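Local coordinates for protein lectin (Trichosanthes anguina, PDB 4HR6) that forms part of a nontoxic three-chain seed lectin that binds carbohydrate and is homologous to type II ribosome-inactivating proteins, at residues L42-Q46 / L47-T51; T80-G84 / V85-D89. One frame throughout, in Å; residues are numbered along the deposited sequence.

Contact 1. Residues L42-Q46 / L47-T51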
loop_
_atom_site.group_PDB
_atom_site.type_symbol
_atom_site.label_atom_id
_atom_site.label_comp_id
_atom_site.label_asym_id
_atom_site.label_seq_id
_atom_site.Cartn_x
_atom_site.Cartn_y
_atom_site.Cartn_z
ATOM N N LEU B 42 -31.015 6.770 -4.046
ATOM C CA LEU B 42 -31.793 7.644 -3.210
ATOM C C LEU B 42 -30.954 8.843 -2.715
ATOM O O LEU B 42 -31.468 9.935 -2.554
ATOM C CB LEU B 42 -32.343 6.824 -2.050
ATOM C CG LEU B 42 -33.348 7.430 -1.074
ATOM C CD1 LEU B 42 -34.534 8.058 -1.804
ATOM C CD2 LEU B 42 -33.801 6.328 -0.130
ATOM N N ASN B 43 -29.660 8.641 -2.509
ATOM C CA ASN B 43 -28.806 9.703 -2.038
ATOM C C ASN B 43 -27.922 10.254 -3.127
ATOM O O ASN B 43 -26.929 10.901 -2.842
ATOM C CB ASN B 43 -27.976 9.219 -0.855
ATOM C CG ASN B 43 -26.967 8.165 -1.250
ATOM O OD1 ASN B 43 -27.206 7.390 -2.160
ATOM N ND2 ASN B 43 -25.847 8.130 -0.564
ATOM N N ALA B 44 -28.263 10.027 -4.389
ATOM C CA ALA B 44 -27.510 10.690 -5.454
ATOM C C ALA B 44 -27.567 12.194 -5.226
ATOM O O ALA B 44 -28.618 12.718 -4.821
ATOM C CB ALA B 44 -28.082 10.379 -6.819
ATOM N N PRO B 45 -26.457 12.895 -5.505
ATOM C CA PRO B 45 -26.466 14.349 -5.356
ATOM C C PRO B 45 -27.456 15.025 -6.315
ATOM O O PRO B 45 -27.736 14.515 -7.416
ATOM C CB PRO B 45 -25.024 14.761 -5.658
ATOM C CG PRO B 45 -24.403 13.609 -6.366
ATOM C CD PRO B 45 -25.218 12.382 -6.118
ATOM N N GLN B 46 -27.979 16.171 -5.888
ATOM C CA GLN B 46 -29.015 16.893 -6.636
ATOM C C GLN B 46 -28.599 17.203 -8.072
ATOM O O GLN B 46 -29.383 17.085 -9.014
ATOM C CB GLN B 46 -29.321 18.217 -5.943
ATOM C CG GLN B 46 -30.131 18.095 -4.686
ATOM C CD GLN B 46 -30.743 19.426 -4.271
ATOM O OE1 GLN B 46 -30.127 20.216 -3.551
ATOM N NE2 GLN B 46 -31.959 19.664 -4.711
ATOM N N LEU B 47 -27.346 17.598 -8.221
ATOM C CA LEU B 47 -26.793 17.925 -9.499
ATOM C C LEU B 47 -26.830 16.745 -10.484
ATOM O O LEU B 47 -26.887 16.964 -11.691
ATOM C CB LEU B 47 -25.350 18.386 -9.301
ATOM C CG LEU B 47 -24.646 18.926 -10.542
ATOM C CD1 LEU B 47 -25.137 20.337 -10.821
ATOM C CD2 LEU B 47 -23.141 18.912 -10.344
ATOM N N ALA B 48 -26.758 15.513 -9.968
ATOM C CA ALA B 48 -26.857 14.322 -10.812
ATOM C C ALA B 48 -28.175 14.292 -11.581
ATOM O O ALA B 48 -28.191 13.957 -12.764
ATOM C CB ALA B 48 -26.707 13.049 -9.990
ATOM N N PHE B 49 -29.273 14.632 -10.913
ATOM C CA PHE B 49 -30.583 14.597 -11.576
ATOM C C PHE B 49 -30.719 15.641 -12.672
ATOM O O PHE B 49 -31.514 15.461 -13.595
ATOM C CB PHE B 49 -31.713 14.802 -10.582
ATOM C CG PHE B 49 -31.844 13.700 -9.603
ATOM C CD1 PHE B 49 -31.212 13.767 -8.384
ATOM C CD2 PHE B 49 -32.589 12.573 -9.910
ATOM C CE1 PHE B 49 -31.330 12.737 -7.473
ATOM C CE2 PHE B 49 -32.722 11.549 -9.001
ATOM C CZ PHE B 49 -32.083 11.627 -7.786
ATOM N N HIS B 50 -29.966 16.733 -12.548
ATOM C CA HIS B 50 -30.101 17.867 -13.439
ATOM C C HIS B 50 -29.198 17.730 -14.623
ATOM O O HIS B 50 -29.451 18.346 -15.632
ATOM C CB HIS B 50 -29.841 19.190 -12.705
ATOM C CG HIS B 50 -30.977 19.600 -11.823
ATOM N ND1 HIS B 50 -31.038 19.269 -10.486
ATOM C CD2 HIS B 50 -32.123 20.268 -12.097
ATOM C CE1 HIS B 50 -32.164 19.729 -9.969
ATOM N NE2 HIS B 50 -32.839 20.344 -10.926
ATOM N N THR B 51 -28.166 16.903 -14.515
ATOM C CA THR B 51 -27.184 16.795 -15.570
ATOM C C THR B 51 -27.073 15.414 -16.198
ATOM O O THR B 51 -26.523 15.314 -17.277
ATOM C CB THR B 51 -25.776 17.219 -15.077
ATOM O OG1 THR B 51 -25.442 16.487 -13.909
ATOM C CG2 THR B 51 -25.734 18.702 -14.729
#
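The carbonyl oxygen of Q46 takes the side chain of H50: ND1 of H50 lies 3.1 Å from Q46 O, and the N-H...O angle of 158° marks a nearly straight bond. Q46 O sits close to the imidazole plane, at the ring edge, while ND1 approaches from above the carbonyl plane. The ring gets there because H50 CG stands beside its own backbone N (chi1 -75°), which turns the imidazole back toward the start of the helix. F49 N makes a second, weak bond to the same oxygen, so Q46 O has one side-chain and one main-chain partner. One residue earlier, A48 N donates to P45 O at 2.9 Å, with a bent angle of 135°.

These main-chain bonds span three residues each and form the opening of helix 46-51, the short helix that joins strand 37-40 to strand 57-60 in the mixed sheet of this ribosome-inactivating-protein fold.

Apolar contacts run alongside the bonds. The F49 ring is directed back along the chain, its CE1 4.1 Å from A44 CB, and both A44 O and Q46 O meet the ring at its edge. P45 CD lies 4.2 Å from A48 CB. At the far end of the turn, T51 OG1 donates to L47 O at 2.7 Å, from the opposite face of that carbonyl to H50 N.

In the next shell, F49 stacks on the ring of F40 and touches V60, its carbonyl accepts from Q58 NE2, and L47 and A48 rest on F3 of strand 3-9.

Contact 2. Residues T80-G84 / V85-D89; sequences TIVLG and VDPLD
The carbonyl oxygen of G84 receives the backbone N-H of L88, with N and O 3.1 Å apart and an N-H...O angle of 153°. The donor is tilted somewhat from the carbonyl plane. Spanning four residues, this is a bond of regular alpha-helical spacing, and D89 N repeats it one step later by donating to V85 O, also at 3.1 Å. Carbon atoms pack round the same oxygen: P87 CD and L88 CB each come within 3.4 Å of G84 O.

The P87 ring is the main apolar element of the contact. Its CB approaches V82 O at 3.6 Å and its CG meets V82 CG2 at 4.0 Å, the two side chains crossing at about a right angle. With V82 CG1 anti to the carbonyl carbon (chi1 -70°), CG2 falls between the backbone N and the carbonyl carbon and faces the ring. P87 lies in the first turn, where the carbonyl four residues back, that of L83, still belongs to the loop, so the missing N-H of the proline costs the helix no internal bond.

G84 itself adopts phi 150° with an extended psi, a backbone conformation readily open to glycine alone, and this lets the extended chain from V82 turn into the helix. Further out, V82 and P87 both touch T136, and D89 OD1 accepts from N11 N. L88 packs on I110 and M113 of helix 103-119 and also on L5 of a neighbouring chain. Together these features describe the N-terminal turn of an alpha helix, 85-96, with glycine at the N-cap and proline three residues after it.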
loop_
_atom_site.group_PDB
_atom_site.type_symbol
_atom_site.label_atom_id
_atom_site.label_comp_id
_atom_site.label_asym_id
_atom_site.label_seq_id
_atom_site.Cartn_x
_atom_site.Cartn_y
_atom_site.Cartn_z
ATOM N N THR B 80 -20.648 -12.800 2.208
ATOM C CA THR B 80 -21.500 -13.881 1.788
ATOM C C THR B 80 -21.641 -13.917 0.261
ATOM O O THR B 80 -22.144 -14.876 -0.301
ATOM C CB THR B 80 -22.883 -13.660 2.434
ATOM O OG1 THR B 80 -22.808 -14.061 3.808
ATOM C CG2 THR B 80 -23.974 -14.435 1.738
ATOM N N ILE B 81 -21.206 -12.874 -0.426
ATOM C CA ILE B 81 -21.541 -12.728 -1.823
ATOM C C ILE B 81 -20.333 -13.002 -2.682
ATOM O O ILE B 81 -19.299 -12.363 -2.523
ATOM C CB ILE B 81 -22.060 -11.310 -2.107
ATOM C CG1 ILE B 81 -23.378 -11.089 -1.359
ATOM C CG2 ILE B 81 -22.254 -11.099 -3.594
ATOM C CD1 ILE B 81 -23.710 -9.636 -1.140
ATOM N N VAL B 82 -20.487 -13.931 -3.616
ATOM C CA VAL B 82 -19.389 -14.351 -4.458
ATOM C C VAL B 82 -19.090 -13.298 -5.509
ATOM O O VAL B 82 -20.009 -12.693 -6.062
ATOM C CB VAL B 82 -19.648 -15.731 -5.148
ATOM C CG1 VAL B 82 -19.622 -16.844 -4.125
ATOM C CG2 VAL B 82 -20.986 -15.767 -5.877
ATOM N N LEU B 83 -17.797 -13.094 -5.761
ATOM C CA LEU B 83 -17.283 -12.227 -6.810
ATOM C C LEU B 83 -16.549 -13.078 -7.832
ATOM O O LEU B 83 -16.025 -14.146 -7.502
ATOM C CB LEU B 83 -16.301 -11.215 -6.231
ATOM C CG LEU B 83 -16.857 -10.389 -5.072
ATOM C CD1 LEU B 83 -15.815 -9.379 -4.635
ATOM C CD2 LEU B 83 -18.160 -9.716 -5.497
ATOM N N GLY B 84 -16.486 -12.582 -9.063
ATOM C CA GLY B 84 -15.823 -13.294 -10.148
ATOM C C GLY B 84 -16.452 -12.968 -11.479
ATOM O O GLY B 84 -17.375 -12.148 -11.572
ATOM N N VAL B 85 -15.969 -13.640 -12.510
ATOM C CA VAL B 85 -16.371 -13.367 -13.874
ATOM C C VAL B 85 -17.867 -13.600 -14.074
ATOM O O VAL B 85 -18.558 -12.754 -14.641
ATOM C CB VAL B 85 -15.582 -14.243 -14.852
ATOM C CG1 VAL B 85 -16.048 -13.995 -16.281
ATOM C CG2 VAL B 85 -14.088 -13.964 -14.707
ATOM N N ASP B 86 -18.367 -14.737 -13.606
ATOM C CA ASP B 86 -19.753 -15.091 -13.863
ATOM C C ASP B 86 -20.711 -14.340 -12.955
ATOM O O ASP B 86 -21.775 -13.957 -13.387
ATOM C CB ASP B 86 -19.972 -16.616 -13.766
ATOM C CG ASP B 86 -19.209 -17.384 -14.838
ATOM O OD1 ASP B 86 -19.347 -17.070 -16.035
ATOM O OD2 ASP B 86 -18.459 -18.313 -14.478
ATOM N N PRO B 87 -20.349 -14.129 -11.682
ATOM C CA PRO B 87 -21.208 -13.228 -10.901
ATOM C C PRO B 87 -21.347 -11.830 -11.515
ATOM O O PRO B 87 -22.420 -11.241 -11.461
ATOM C CB PRO B 87 -20.498 -13.165 -9.562
ATOM C CG PRO B 87 -19.840 -14.533 -9.455
ATOM C CD PRO B 87 -19.343 -14.791 -10.839
ATOM N N LEU B 88 -20.275 -11.311 -12.098
ATOM C CA LEU B 88 -20.309 -9.999 -12.743
ATOM C C LEU B 88 -21.216 -10.013 -13.961
ATOM O O LEU B 88 -22.002 -9.108 -14.148
ATOM C CB LEU B 88 -18.903 -9.560 -13.127
ATOM C CG LEU B 88 -18.763 -8.164 -13.765
ATOM C CD1 LEU B 88 -19.390 -7.052 -12.921
ATOM C CD2 LEU B 88 -17.292 -7.876 -14.012
ATOM N N ASP B 89 -21.097 -11.057 -14.782
ATOM C CA ASP B 89 -21.913 -11.227 -15.986
ATOM C C ASP B 89 -23.393 -11.254 -15.601
ATOM O O ASP B 89 -24.211 -10.569 -16.198
ATOM C CB ASP B 89 -21.515 -12.520 -16.705
ATOM C CG ASP B 89 -21.978 -12.557 -18.155
ATOM O OD1 ASP B 89 -21.504 -11.749 -18.957
ATOM O OD2 ASP B 89 -22.827 -13.392 -18.485
#

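Contact 1 precedes contact 2 along the chain, and each marks a place where a loop runs into a helix: 46-51 in the first case, 85-96 in the second. Their centres are 28 Å apart and the nearest atoms about 17 Å, so they do not touch, although both lie in the ribosome-inactivating-protein part of the chain. Contact 1 is a surface feature between two adjacent parallel strands, 37-40 and 57-60, of the mixed sheet. Contact 2 is partly buried in the helical region, where its helix meets helix 103-119 and a neighbouring chain. Thus the first belongs to the sheet side of the fold, while the second also contributes to the chain-chain packing of the assembly.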